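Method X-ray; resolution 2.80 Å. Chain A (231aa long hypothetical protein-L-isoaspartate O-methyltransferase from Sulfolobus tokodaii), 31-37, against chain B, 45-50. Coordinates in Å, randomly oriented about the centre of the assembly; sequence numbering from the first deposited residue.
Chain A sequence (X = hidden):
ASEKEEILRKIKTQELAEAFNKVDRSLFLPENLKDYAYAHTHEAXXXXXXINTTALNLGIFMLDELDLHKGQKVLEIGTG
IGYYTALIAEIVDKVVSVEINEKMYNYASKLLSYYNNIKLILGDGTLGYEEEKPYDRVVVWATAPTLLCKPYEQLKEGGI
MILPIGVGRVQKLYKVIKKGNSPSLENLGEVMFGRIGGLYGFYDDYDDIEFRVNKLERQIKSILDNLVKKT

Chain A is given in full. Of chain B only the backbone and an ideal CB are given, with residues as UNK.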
# COMPACT_ATOMS: atom_id res chain seq x y z
N GLU A 31 -5.15 -23.71 31.88
CA GLU A 31 -4.26 -23.41 32.99
C GLU A 31 -3.60 -22.05 32.79
O GLU A 31 -3.71 -21.15 33.62
CB GLU A 31 -3.21 -24.52 33.10
CG GLU A 31 -2.24 -24.38 34.26
CD GLU A 31 -2.95 -24.06 35.56
OE1 GLU A 31 -4.01 -24.67 35.83
OE2 GLU A 31 -2.43 -23.20 36.30
N ASN A 32 -2.95 -21.90 31.64
CA ASN A 32 -2.25 -20.68 31.28
C ASN A 32 -3.13 -19.43 31.20
O ASN A 32 -2.63 -18.32 31.09
CB ASN A 32 -1.54 -20.92 29.94
CG ASN A 32 -2.52 -21.18 28.79
OD1 ASN A 32 -3.42 -22.03 28.88
ND2 ASN A 32 -2.34 -20.45 27.70
N LEU A 33 -4.45 -19.59 31.27
CA LEU A 33 -5.31 -18.42 31.17
C LEU A 33 -6.29 -18.19 32.31
O LEU A 33 -7.15 -17.31 32.22
CB LEU A 33 -6.11 -18.48 29.86
CG LEU A 33 -5.39 -18.42 28.52
CD1 LEU A 33 -6.40 -18.58 27.40
CD2 LEU A 33 -4.65 -17.10 28.41
N LYS A 34 -6.18 -18.96 33.39
CA LYS A 34 -7.16 -18.80 34.47
C LYS A 34 -7.14 -17.46 35.19
O LYS A 34 -8.18 -17.01 35.70
CB LYS A 34 -7.06 -20.00 35.42
CG LYS A 34 -7.49 -21.28 34.69
CD LYS A 34 -7.55 -22.53 35.54
CE LYS A 34 -8.11 -23.66 34.68
NZ LYS A 34 -8.37 -24.94 35.41
N ASP A 35 -5.99 -16.79 35.20
CA ASP A 35 -5.90 -15.48 35.82
C ASP A 35 -6.79 -14.50 35.07
O ASP A 35 -7.11 -13.44 35.59
CB ASP A 35 -4.47 -14.95 35.77
CG ASP A 35 -3.59 -15.48 36.88
OD1 ASP A 35 -4.08 -16.34 37.66
OD2 ASP A 35 -2.42 -15.04 36.98
N TYR A 36 -7.18 -14.85 33.85
CA TYR A 36 -8.03 -13.98 33.04
C TYR A 36 -9.54 -14.18 33.22
O TYR A 36 -10.34 -13.40 32.68
CB TYR A 36 -7.69 -14.12 31.54
CG TYR A 36 -6.38 -13.48 31.13
CD1 TYR A 36 -5.18 -14.18 31.22
CD2 TYR A 36 -6.34 -12.15 30.69
CE1 TYR A 36 -3.98 -13.58 30.88
CE2 TYR A 36 -5.14 -11.54 30.36
CZ TYR A 36 -3.97 -12.26 30.46
OH TYR A 36 -2.77 -11.66 30.17
N ALA A 37 -9.94 -15.20 33.97
CA ALA A 37 -11.36 -15.49 34.16
C ALA A 37 -12.22 -14.22 34.31
O ALA A 37 -13.15 -14.01 33.55
CB ALA A 37 -11.55 -16.42 35.35
N UNK B 45 2.16 -21.66 18.83
CA UNK B 45 0.99 -21.89 19.66
C UNK B 45 0.68 -20.74 20.63
O UNK B 45 1.59 -20.14 21.25
CB UNK B 45 1.18 -23.18 20.45
N UNK B 46 -0.60 -20.40 20.77
CA UNK B 46 -1.11 -19.34 21.64
C UNK B 46 -1.05 -19.73 23.10
O UNK B 46 -1.59 -20.76 23.48
CB UNK B 46 -2.55 -18.99 21.26
N UNK B 47 -0.39 -18.91 23.91
CA UNK B 47 -0.28 -19.17 25.33
C UNK B 47 -0.87 -18.02 26.14
O UNK B 47 -1.62 -18.23 27.09
CB UNK B 47 1.18 -19.40 25.72
N UNK B 48 -0.52 -16.80 25.75
CA UNK B 48 -1.03 -15.61 26.41
C UNK B 48 -1.36 -14.56 25.36
O UNK B 48 -0.82 -14.60 24.26
CB UNK B 48 -0.02 -15.07 27.42
N UNK B 49 -2.25 -13.61 25.68
CA UNK B 49 -2.58 -12.59 24.69
C UNK B 49 -1.30 -11.92 24.19
O UNK B 49 -0.53 -11.37 24.98
CB UNK B 49 -3.54 -11.55 25.28
N UNK B 50 -1.04 -12.01 22.90
CA UNK B 50 0.15 -11.42 22.33
C UNK B 50 1.39 -12.29 22.43
O UNK B 50 2.43 -11.92 21.88
CB UNK B 50 0.42 -10.08 23.01

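Chain A meets this segment with three residues: N32(A), whose CA-to-CB bond points toward chain B and whose side chain ends in an amide, and L33(A) and Y36(A), which add a leucine tip and an aromatic ring.

Position 45 has extended backbone angles (-100/139), and nothing of the chain A stretch lies within 5.5 Å of its ideal CB. Chain A therefore sets no preference here. The residue is L45(B), whose side chain stays out of reach of the chain A stretch.

At position 46 the CA-to-CB bond points sideways and again finds no neighbour in chain A, so many residues would suit. It is P46(B), and its contribution comes from the backbone: a water accepts from N32(A) ND2 at 3.1 Å and donates to P46(B) O at 2.6 Å, bridging a direct separation of 4.3 Å between these two atoms.

The carbonyl O of position 47 accepts a hydrogen bond from N32(A) ND2 at a very short 2.4 Å, with an N-H...acceptor angle of 129°, far from linear. Since the backbone supplies the acceptor, the bond does not specify the side chain. The ideal CB points sideways, 4.2 Å from N32(A) ND2, so aliphatic or small polar residues would suit. The deposited residue is I47(B), with both chi angles m; its CG2 packs 3.7 Å from N32(A) ND2.

From position 48 CA-to-CB also runs sideways, but L33(A) CD2 and Y36(A) OH each lie 5.2 Å from the ideal CB. That leaves room for a side chain to extend to a leucine methyl and a tyrosine ring, favouring leucine, methionine or isoleucine. Here stands L48(B), in the m, t conformation, whose end comes nearer to chain A than its first bond suggests. Its CD2 lies 3.9 Å from L33(A) CD2 and 3.9 Å from Y36(A) CE1, approaching the ring obliquely, and sits 3.4 Å from N32(A) O.

Position 49 points toward chain A, with Y36(A) OH 5.0 Å from the ideal CB. The hydroxyl could suit a polar partner, while the tyrosine ring favours a compact apolar one; phi of -54° permits proline. It is P49(B), whose CD lies 3.8 Å from Y36(A) CZ, 3.7 Å from Y36(A) OH and 4.3 Å from L33(A) CD2.

Position 50 has a positive phi (84/-4), where a CB would be jammed against the preceding carbonyl O. This alone calls for glycine, and the residue is G50(B), clear of chain A.

Chain B (45-50) LPILPG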
# COMPACT_ATOMS: atom_id res chain seq x y z
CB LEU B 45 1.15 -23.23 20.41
CG LEU B 45 1.76 -24.34 19.52
CD1 LEU B 45 1.96 -25.65 20.29
CD2 LEU B 45 0.86 -24.57 18.31
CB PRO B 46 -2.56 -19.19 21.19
CG PRO B 46 -2.60 -19.83 19.85
CD PRO B 46 -1.70 -21.00 20.00
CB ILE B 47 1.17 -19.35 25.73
CG1 ILE B 47 1.80 -20.47 24.89
CG2 ILE B 47 1.26 -19.64 27.22
CD1 ILE B 47 1.11 -21.79 25.08
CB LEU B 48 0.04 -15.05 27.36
CG LEU B 48 0.24 -15.74 28.72
CD1 LEU B 48 1.30 -14.99 29.53
CD2 LEU B 48 -1.09 -15.78 29.48
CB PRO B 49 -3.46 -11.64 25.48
CG PRO B 49 -4.16 -12.54 26.44
CD PRO B 49 -3.03 -13.41 26.91
O HOH W 1 -3.72 -20.61 24.88
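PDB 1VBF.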